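Local coordinates for protein peruvianin-I (Thevetia peruviana, PDB 6ORM) that is a germin-like member of the cupin family, found in plant latex, that acts as a cysteine peptidase and so cuts peptide bonds in proteins, at residues Ile74-Leu79 and Thr146-Leu151; Glu106-Thr111 and Asp125-Pro130; Pro6-Cys11 and Leu67-Leu72. All coordinates share one frame; numbering follows the deposited sequence.

Contact 1. Residues Ile74-Leu79 and Thr146-Leu151; sequences INRCVL and TFYASL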
loop_
_atom_site.group_PDB
_atom_site.type_symbol
_atom_site.label_atom_id
_atom_site.label_comp_id
_atom_site.label_asym_id
_atom_site.label_seq_id
_atom_site.Cartn_x
_atom_site.Cartn_y
_atom_site.Cartn_z
ATOM N N ILE A 74 -3.530 -13.134 -15.226
ATOM C CA ILE A 74 -3.662 -14.582 -15.335
ATOM C C ILE A 74 -2.825 -15.054 -16.517
ATOM O O ILE A 74 -2.885 -14.469 -17.604
ATOM C CB ILE A 74 -5.134 -15.031 -15.461
ATOM C CG1 ILE A 74 -5.237 -16.556 -15.382
ATOM C CG2 ILE A 74 -5.781 -14.504 -16.732
ATOM C CD1 ILE A 74 -6.657 -17.065 -15.202
ATOM N N ASN A 75 -2.025 -16.093 -16.297
ATOM C CA ASN A 75 -1.215 -16.702 -17.339
ATOM C C ASN A 75 -1.620 -18.160 -17.502
ATOM O O ASN A 75 -1.859 -18.857 -16.513
ATOM C CB ASN A 75 0.283 -16.616 -17.008
ATOM C CG ASN A 75 0.795 -15.188 -16.953
ATOM O OD1 ASN A 75 0.335 -14.319 -17.693
ATOM N ND2 ASN A 75 1.756 -14.942 -16.073
ATOM N N ARG A 76 -1.696 -18.617 -18.750
ATOM C CA ARG A 76 -1.933 -20.024 -19.040
ATOM C C ARG A 76 -0.609 -20.699 -19.360
ATOM O O ARG A 76 0.152 -20.214 -20.204
ATOM C CB ARG A 76 -2.902 -20.203 -20.210
ATOM C CG ARG A 76 -3.207 -21.668 -20.509
ATOM C CD ARG A 76 -3.965 -21.849 -21.818
ATOM N NE ARG A 76 -3.186 -21.420 -22.975
ATOM C CZ ARG A 76 -3.710 -21.094 -24.152
ATOM N NH1 ARG A 76 -5.019 -21.178 -24.347
ATOM N NH2 ARG A 76 -2.919 -20.711 -25.147
ATOM N N CYS A 77 -0.344 -21.819 -18.697
ATOM C CA CYS A 77 0.869 -22.590 -18.914
ATOM C C CYS A 77 0.486 -23.976 -19.403
ATOM O O CYS A 77 -0.328 -24.658 -18.771
ATOM C CB CYS A 77 1.704 -22.681 -17.634
ATOM S SG CYS A 77 2.241 -21.089 -16.933
ATOM N N VAL A 78 1.073 -24.391 -20.521
ATOM C CA VAL A 78 0.882 -25.728 -21.069
ATOM C C VAL A 78 2.239 -26.413 -21.124
ATOM O O VAL A 78 3.211 -25.840 -21.630
ATOM C CB VAL A 78 0.224 -25.680 -22.460
ATOM C CG1 VAL A 78 0.088 -27.082 -23.043
ATOM C CG2 VAL A 78 -1.133 -24.992 -22.376
ATOM N N LEU A 79 2.301 -27.633 -20.602
ATOM C CA LEU A 79 3.525 -28.421 -20.563
ATOM C C LEU A 79 3.346 -29.648 -21.442
ATOM O O LEU A 79 2.413 -30.431 -21.236
ATOM C CB LEU A 79 3.867 -28.835 -19.131
ATOM C CG LEU A 79 4.368 -27.751 -18.177
ATOM C CD1 LEU A 79 4.432 -28.285 -16.753
ATOM C CD2 LEU A 79 5.730 -27.233 -18.619
ATOM N N THR A 146 -2.052 -28.588 -18.323
ATOM C CA THR A 146 -2.449 -27.189 -18.397
ATOM C C THR A 146 -2.764 -26.679 -16.999
ATOM O O THR A 146 -3.467 -27.348 -16.234
ATOM C CB THR A 146 -3.667 -27.001 -19.309
ATOM O OG1 THR A 146 -3.364 -27.488 -20.623
ATOM C CG2 THR A 146 -4.053 -25.528 -19.397
ATOM N N PHE A 147 -2.228 -25.508 -16.662
ATOM C CA PHE A 147 -2.603 -24.832 -15.432
ATOM C C PHE A 147 -2.608 -23.328 -15.660
ATOM O O PHE A 147 -1.927 -22.814 -16.549
ATOM C CB PHE A 147 -1.681 -25.205 -14.258
ATOM C CG PHE A 147 -0.225 -24.898 -14.483
ATOM C CD1 PHE A 147 0.588 -25.791 -15.159
ATOM C CD2 PHE A 147 0.337 -23.734 -13.980
ATOM C CE1 PHE A 147 1.929 -25.520 -15.349
ATOM C CE2 PHE A 147 1.678 -23.458 -14.167
ATOM C CZ PHE A 147 2.477 -24.356 -14.848
ATOM N N TYR A 148 -3.401 -22.636 -14.848
ATOM C CA TYR A 148 -3.529 -21.188 -14.903
ATOM C C TYR A 148 -2.969 -20.589 -13.624
ATOM O O TYR A 148 -3.284 -21.056 -12.524
ATOM C CB TYR A 148 -4.990 -20.776 -15.088
ATOM C CG TYR A 148 -5.560 -21.212 -16.412
ATOM C CD1 TYR A 148 -5.995 -22.515 -16.608
ATOM C CD2 TYR A 148 -5.644 -20.325 -17.477
ATOM C CE1 TYR A 148 -6.507 -22.920 -17.822
ATOM C CE2 TYR A 148 -6.157 -20.719 -18.694
ATOM C CZ TYR A 148 -6.587 -22.018 -18.860
ATOM O OH TYR A 148 -7.097 -22.419 -20.072
ATOM N N ALA A 149 -2.136 -19.568 -13.771
ATOM C CA ALA A 149 -1.575 -18.840 -12.643
ATOM C C ALA A 149 -2.285 -17.498 -12.516
ATOM O O ALA A 149 -2.239 -16.679 -13.440
ATOM C CB ALA A 149 -0.070 -18.641 -12.817
ATOM N N SER A 150 -2.960 -17.289 -11.388
ATOM C CA SER A 150 -3.518 -15.987 -11.045
ATOM C C SER A 150 -2.521 -15.253 -10.159
ATOM O O SER A 150 -2.062 -15.802 -9.153
ATOM C CB SER A 150 -4.861 -16.139 -10.330
ATOM O OG SER A 150 -5.841 -16.711 -11.181
ATOM N N LEU A 151 -2.167 -14.028 -10.545
ATOM C CA LEU A 151 -1.168 -13.248 -9.826
ATOM C C LEU A 151 -1.722 -11.874 -9.479
ATOM O O LEU A 151 -2.440 -11.262 -10.276
ATOM C CB LEU A 151 0.120 -13.112 -10.652
ATOM C CG LEU A 151 0.763 -14.435 -11.081
ATOM C CD1 LEU A 151 0.480 -14.734 -12.551
ATOM C CD2 LEU A 151 2.262 -14.440 -10.802
#
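C77 and F147 face each other across the two strands, and it is the methylene of the cysteine, more than its sulfur, that lies on the ring. CB of C77 stands 3.6 Å from the centroid of the F147 ring, a CH-pi contact over one face, shifted toward the rim at CZ. SG follows obliquely as a sulfur-aromatic contact, 4.3 Å from that centroid. The chi1 torsion of F147 (59°) puts CG between the backbone N and the carbonyl carbon; the ring beyond it reaches over to the cysteine. CD1 of L79 approaches in the ring plane, 4.0 Å from CE1 of F147. An alanine in place of F147 would probably leave C77 CB and SG without their aromatic partner and open a gap beside CD1 of L79. Strands 74-79 and 146-151 are antiparallel neighbours in the jelly-roll beta-barrel of the cupin fold, and the face carrying C77, F147 and L79 looks toward strand 135-139 of the other sheet. Two hydrogen-bonded pairs, N75 with A149 and C77 with F147, join the backbones; C77 N reaches F147 O at 2.8 Å. On the reverse face R76 runs alongside Y148, its CG 3.6 Å from CE2 of the tyrosine and its CD 3.6 Å from OH. The aliphatic stem makes this contact, and the guanidinium plane stands 65° from that of the ring. Beyond it, NH2 of R76 bonds to Q44 O and T57 OG1, and F42 meets the Y148 ring edge-to-face; at the I74 end, S150 OG bonds to S150 OG of the second subunit.

Contact 2. Residues Glu106-Thr111 and Asp125-Pro130; sequences EGFYST and DLFIIP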
loop_
_atom_site.group_PDB
_atom_site.type_symbol
_atom_site.label_atom_id
_atom_site.label_comp_id
_atom_site.label_asym_id
_atom_site.label_seq_id
_atom_site.Cartn_x
_atom_site.Cartn_y
_atom_site.Cartn_z
ATOM N N GLU A 106 4.096 -29.477 -8.474
ATOM C CA GLU A 106 4.216 -28.043 -8.251
ATOM C C GLU A 106 4.871 -27.816 -6.897
ATOM O O GLU A 106 4.422 -28.371 -5.891
ATOM C CB GLU A 106 2.839 -27.372 -8.309
ATOM C CG GLU A 106 2.857 -25.868 -8.111
ATOM C CD GLU A 106 3.290 -25.118 -9.351
ATOM O OE1 GLU A 106 3.077 -25.637 -10.468
ATOM O OE2 GLU A 106 3.837 -24.005 -9.207
ATOM N N GLY A 107 5.931 -27.010 -6.868
ATOM C CA GLY A 107 6.605 -26.732 -5.613
ATOM C C GLY A 107 7.255 -25.367 -5.585
ATOM O O GLY A 107 7.559 -24.781 -6.627
ATOM N N PHE A 108 7.465 -24.865 -4.366
ATOM C CA PHE A 108 8.251 -23.660 -4.139
ATOM C C PHE A 108 9.197 -23.885 -2.967
ATOM O O PHE A 108 8.978 -24.755 -2.121
ATOM C CB PHE A 108 7.361 -22.425 -3.894
ATOM C CG PHE A 108 6.756 -22.355 -2.513
ATOM C CD1 PHE A 108 7.441 -21.762 -1.462
ATOM C CD2 PHE A 108 5.485 -22.853 -2.277
ATOM C CE1 PHE A 108 6.882 -21.693 -0.195
ATOM C CE2 PHE A 108 4.918 -22.784 -1.012
ATOM C CZ PHE A 108 5.618 -22.202 0.028
ATOM N N TYR A 109 10.266 -23.088 -2.935
ATOM C CA TYR A 109 11.257 -23.110 -1.865
ATOM C C TYR A 109 11.109 -21.862 -1.004
ATOM O O TYR A 109 10.990 -20.751 -1.533
ATOM C CB TYR A 109 12.681 -23.180 -2.427
ATOM C CG TYR A 109 12.940 -24.358 -3.337
ATOM C CD1 TYR A 109 12.567 -24.321 -4.673
ATOM C CD2 TYR A 109 13.567 -25.504 -2.862
ATOM C CE1 TYR A 109 12.806 -25.394 -5.511
ATOM C CE2 TYR A 109 13.811 -26.581 -3.694
ATOM C CZ TYR A 109 13.426 -26.519 -5.017
ATOM O OH TYR A 109 13.664 -27.588 -5.852
ATOM N N SER A 110 11.119 -22.045 0.315
ATOM C CA SER A 110 11.063 -20.913 1.223
ATOM C C SER A 110 12.438 -20.259 1.357
ATOM O O SER A 110 13.454 -20.772 0.882
ATOM C CB SER A 110 10.544 -21.350 2.592
ATOM O OG SER A 110 11.569 -21.960 3.356
ATOM N N THR A 111 12.465 -19.113 2.034
ATOM C CA THR A 111 13.718 -18.427 2.325
ATOM C C THR A 111 14.429 -19.000 3.545
ATOM O O THR A 111 15.470 -18.467 3.942
ATOM C CB THR A 111 13.472 -16.929 2.532
ATOM O OG1 THR A 111 12.549 -16.738 3.611
ATOM C CG2 THR A 111 12.909 -16.294 1.258
ATOM N N ASP A 125 -7.169 -28.785 -8.581
ATOM C CA ASP A 125 -6.301 -28.448 -7.460
ATOM C C ASP A 125 -5.813 -27.002 -7.544
ATOM O O ASP A 125 -5.590 -26.449 -8.625
ATOM C CB ASP A 125 -5.083 -29.387 -7.425
ATOM C CG ASP A 125 -5.325 -30.673 -6.653
ATOM O OD1 ASP A 125 -5.959 -30.664 -5.558
ATOM O OD2 ASP A 125 -4.858 -31.713 -7.167
ATOM N N LEU A 126 -5.638 -26.388 -6.377
ATOM C CA LEU A 126 -5.029 -25.074 -6.272
ATOM C C LEU A 126 -3.744 -25.201 -5.471
ATOM O O LEU A 126 -3.633 -26.045 -4.578
ATOM C CB LEU A 126 -5.953 -24.052 -5.603
ATOM C CG LEU A 126 -7.315 -23.792 -6.240
ATOM C CD1 LEU A 126 -8.139 -22.964 -5.286
ATOM C CD2 LEU A 126 -7.157 -23.087 -7.578
ATOM N N PHE A 127 -2.777 -24.356 -5.807
ATOM C CA PHE A 127 -1.504 -24.315 -5.103
ATOM C C PHE A 127 -1.036 -22.869 -5.095
ATOM O O PHE A 127 -1.040 -22.215 -6.142
ATOM C CB PHE A 127 -0.475 -25.229 -5.779
ATOM C CG PHE A 127 0.755 -25.482 -4.950
ATOM C CD1 PHE A 127 1.862 -24.657 -5.061
ATOM C CD2 PHE A 127 0.808 -26.552 -4.074
ATOM C CE1 PHE A 127 3.000 -24.891 -4.307
ATOM C CE2 PHE A 127 1.942 -26.791 -3.316
ATOM C CZ PHE A 127 3.038 -25.959 -3.433
ATOM N N ILE A 128 -0.644 -22.373 -3.924
ATOM C CA ILE A 128 -0.302 -20.965 -3.742
ATOM C C ILE A 128 1.213 -20.829 -3.624
ATOM O O ILE A 128 1.857 -21.570 -2.872
ATOM C CB ILE A 128 -1.024 -20.359 -2.522
ATOM C CG1 ILE A 128 -0.697 -18.869 -2.391
ATOM C CG2 ILE A 128 -0.701 -21.119 -1.237
ATOM C CD1 ILE A 128 -1.330 -18.008 -3.474
ATOM N N ILE A 129 1.777 -19.910 -4.397
ATOM C CA ILE A 129 3.200 -19.582 -4.385
ATOM C C ILE A 129 3.355 -18.189 -3.781
ATOM O O ILE A 129 2.851 -17.215 -4.355
ATOM C CB ILE A 129 3.807 -19.632 -5.797
ATOM C CG1 ILE A 129 3.857 -21.067 -6.319
ATOM C CG2 ILE A 129 5.198 -19.009 -5.810
ATOM C CD1 ILE A 129 3.230 -21.219 -7.671
ATOM N N PRO A 130 4.020 -18.042 -2.639
ATOM C CA PRO A 130 4.239 -16.707 -2.066
ATOM C C PRO A 130 5.071 -15.845 -2.999
ATOM O O PRO A 130 5.814 -16.367 -3.844
ATOM C CB PRO A 130 4.985 -17.000 -0.754
ATOM C CG PRO A 130 4.670 -18.428 -0.443
ATOM C CD PRO A 130 4.520 -19.116 -1.764
#
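F108, F127 and E106 form a row between two strands that face each other across the cupin jelly-roll barrel. The strands belong to different sheets and run about 20° from parallel; packing, without any hydrogen bond between the two segments, joins them here. F127 is the middle member of the row. Its CE1 comes to the edge of the F108 ring, in that ring's plane and 3.8 Å from CD2. Over one face of the F127 ring lies the backbone O of E106, 3.7 Å above the plane and displaced toward the rim. The same glutamate also offers its aliphatic portion: CG, anti to the backbone N (chi1 -179°), touches CD1 of F127 at 3.4 Å. The chain then bends at chi2, the carboxylate plane is steeply inclined to that of the ring, and OE2 ends 3.2 Å from CD1 of I129. OE1 is hydrogen-bonded to T137 OG1 on strand 135-139, while V97 and L121 also touch the E106 side chain. Subunit assembly adds a further layer, with L126 and F127 pairing antiparallel with a strand of the second subunit, whose F37 meets the F108 ring edge-to-face. At the other end of the row P130 crosses F108 at about a right angle. Its CD lies over the middle of one face, 3.6 Å from the ring centroid and only 6° off the normal, a CH-pi contact that brings CZ of F108 within 3.7 Å of that same carbon.

Contact 3. Residues Pro6-Cys11 and Leu67-Leu72; sequences PLQDFC and LNTLGL
ND2 of N68 is gripped by two backbone carbonyls, C11 O across the contact and Y24 O elsewhere in the chain. The bond to C11 O is 2.9 Å long, with the donor tilted 24° from the carbonyl plane. N68 belongs to the type II beta turn L67-L70, which precedes strand 73-79 of the cupin barrel, and the turn presents N68 and T69 to the N-terminal arm formed by residues 6-11. C11 is held at both ends of its backbone: its N donates to a water that in turn donates to N68 O. Its SG is tied by a disulfide to C26, so arm, turn and covalent link converge on one residue. Q154 also holds the turn, its NE2 bonding to N68 OD1 and its OE1 receiving T69 N. Van der Waals contact fills in between the polar ones. CG2 of T69, anti to the carbonyl carbon, rests 3.7 Å from CB of C11, and the ring of P6 lies against the turn with CB 3.6 Å from T69 O. Farther out the arm reaches other chains: D9 bonds to T111 of the second subunit and forms a salt bridge with R92 of the fourth, whose N22 OD1 is hydrogen-bonded to Q8 NE2. A second water closes the middle of the contact, donating to Q8 O at 2.9 Å and to T69 OG1 at 2.8 Å while accepting from Q8 NE2.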
loop_
_atom_site.group_PDB
_atom_site.type_symbol
_atom_site.label_atom_id
_atom_site.label_comp_id
_atom_site.label_asym_id
_atom_site.label_seq_id
_atom_site.Cartn_x
_atom_site.Cartn_y
_atom_site.Cartn_z
ATOM N N PRO A 6 -6.037 1.857 -7.701
ATOM C CA PRO A 6 -6.639 2.657 -8.771
ATOM C C PRO A 6 -7.277 3.922 -8.222
ATOM O O PRO A 6 -7.857 3.929 -7.132
ATOM C CB PRO A 6 -7.692 1.713 -9.365
ATOM C CG PRO A 6 -8.073 0.832 -8.217
ATOM C CD PRO A 6 -6.806 0.630 -7.424
ATOM N N LEU A 7 -7.168 5.001 -8.993
ATOM C CA LEU A 7 -7.713 6.294 -8.607
ATOM C C LEU A 7 -8.929 6.678 -9.441
ATOM O O LEU A 7 -9.358 7.836 -9.406
ATOM C CB LEU A 7 -6.625 7.367 -8.704
ATOM C CG LEU A 7 -5.513 7.198 -7.663
ATOM C CD1 LEU A 7 -4.365 8.177 -7.887
ATOM C CD2 LEU A 7 -6.089 7.354 -6.264
ATOM N N GLN A 8 -9.491 5.727 -10.180
ATOM C CA GLN A 8 -10.703 5.906 -10.967
ATOM C C GLN A 8 -11.202 4.512 -11.337
ATOM O O GLN A 8 -10.573 3.505 -10.997
ATOM C CB GLN A 8 -10.455 6.786 -12.201
ATOM C CG GLN A 8 -9.421 6.247 -13.185
ATOM C CD GLN A 8 -7.997 6.356 -12.668
ATOM O OE1 GLN A 8 -7.521 7.443 -12.346
ATOM N NE2 GLN A 8 -7.313 5.221 -12.579
ATOM N N ASP A 9 -12.343 4.460 -12.029
ATOM C CA ASP A 9 -12.966 3.172 -12.336
ATOM C C ASP A 9 -12.030 2.282 -13.141
ATOM O O ASP A 9 -11.764 1.134 -12.767
ATOM C CB ASP A 9 -14.269 3.384 -13.105
ATOM C CG ASP A 9 -15.354 4.007 -12.259
ATOM O OD1 ASP A 9 -15.137 4.208 -11.047
ATOM O OD2 ASP A 9 -16.435 4.293 -12.815
ATOM N N PHE A 10 -11.504 2.803 -14.245
ATOM C CA PHE A 10 -10.599 2.043 -15.091
ATOM C C PHE A 10 -9.680 3.018 -15.807
ATOM O O PHE A 10 -9.879 4.235 -15.772
ATOM C CB PHE A 10 -11.358 1.153 -16.085
ATOM C CG PHE A 10 -12.408 1.877 -16.869
ATOM C CD1 PHE A 10 -12.066 2.635 -17.977
ATOM C CD2 PHE A 10 -13.742 1.797 -16.501
ATOM C CE1 PHE A 10 -13.030 3.303 -18.699
ATOM C CE2 PHE A 10 -14.714 2.463 -17.221
ATOM C CZ PHE A 10 -14.359 3.218 -18.322
ATOM N N CYS A 11 -8.672 2.460 -16.468
ATOM C CA CYS A 11 -7.589 3.246 -17.040
ATOM C C CYS A 11 -6.860 2.394 -18.068
ATOM O O CYS A 11 -5.784 1.861 -17.781
ATOM C CB CYS A 11 -6.638 3.714 -15.933
ATOM S SG CYS A 11 -5.523 5.064 -16.366
ATOM N N LEU A 67 -6.477 -4.315 -17.791
ATOM C CA LEU A 67 -5.885 -4.707 -16.516
ATOM C C LEU A 67 -5.092 -3.579 -15.871
ATOM O O LEU A 67 -4.810 -3.647 -14.668
ATOM C CB LEU A 67 -4.978 -5.923 -16.710
ATOM C CG LEU A 67 -5.684 -7.224 -17.089
ATOM C CD1 LEU A 67 -4.674 -8.353 -17.243
ATOM C CD2 LEU A 67 -6.745 -7.576 -16.052
ATOM N N ASN A 68 -4.726 -2.555 -16.639
ATOM C CA ASN A 68 -3.924 -1.457 -16.117
ATOM C C ASN A 68 -4.614 -0.819 -14.917
ATOM O O ASN A 68 -5.792 -0.455 -14.982
ATOM C CB ASN A 68 -3.690 -0.427 -17.224
ATOM C CG ASN A 68 -2.665 0.627 -16.847
ATOM O OD1 ASN A 68 -1.602 0.322 -16.305
ATOM N ND2 ASN A 68 -2.980 1.882 -17.148
ATOM N N THR A 69 -3.875 -0.721 -13.807
ATOM C CA THR A 69 -4.243 -0.181 -12.500
ATOM C C THR A 69 -5.100 -1.135 -11.664
ATOM O O THR A 69 -5.391 -0.818 -10.513
ATOM C CB THR A 69 -4.980 1.175 -12.571
ATOM O OG1 THR A 69 -6.324 0.963 -13.024
ATOM C CG2 THR A 69 -4.261 2.152 -13.503
ATOM N N LEU A 70 -5.510 -2.293 -12.187
ATOM C CA LEU A 70 -6.500 -3.116 -11.504
ATOM C C LEU A 70 -5.905 -4.321 -10.782
ATOM O O LEU A 70 -6.655 -5.086 -10.166
ATOM C CB LEU A 70 -7.573 -3.568 -12.501
ATOM C CG LEU A 70 -8.364 -2.405 -13.114
ATOM C CD1 LEU A 70 -9.539 -2.905 -13.944
ATOM C CD2 LEU A 70 -8.840 -1.429 -12.039
ATOM N N GLY A 71 -4.587 -4.514 -10.847
ATOM C CA GLY A 71 -3.897 -5.362 -9.893
ATOM C C GLY A 71 -3.939 -6.855 -10.130
ATOM O O GLY A 71 -3.657 -7.617 -9.198
ATOM N N LEU A 72 -4.264 -7.313 -11.340
ATOM C CA LEU A 72 -4.421 -8.743 -11.578
ATOM C C LEU A 72 -3.805 -9.161 -12.907
ATOM O O LEU A 72 -3.746 -8.384 -13.863
ATOM C CB LEU A 72 -5.898 -9.152 -11.555
ATOM C CG LEU A 72 -6.516 -9.314 -10.167
ATOM C CD1 LEU A 72 -8.020 -9.482 -10.282
ATOM C CD2 LEU A 72 -5.892 -10.499 -9.444
HETATM O O HOH W 1 -8.464 2.690 -12.868
HETATM O O HOH W 2 -8.030 -0.269 -16.628
#

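How the contacts relate
All three contacts are buried, but contact 1 lies nearest the centre of the chain, contact 2 farther out, and contact 3 at the periphery, against two other subunits. Chemistry shifts with place. Neighbouring strands in contact 1 combine backbone bonds with packing on both faces of one sheet. Contact 2 spans two sheets, so rings, a proline and a glutamate stem carry it without any backbone pairing. Contact 3 joins loops, and there an amide-to-carbonyl bond and two bridging waters make the polar links. Contacts 1 and 2 share a sheet, and contact 2 is nested along the chain within the loop that contact 1 closes. Contact 3 touches contact 1 through L72 and L151.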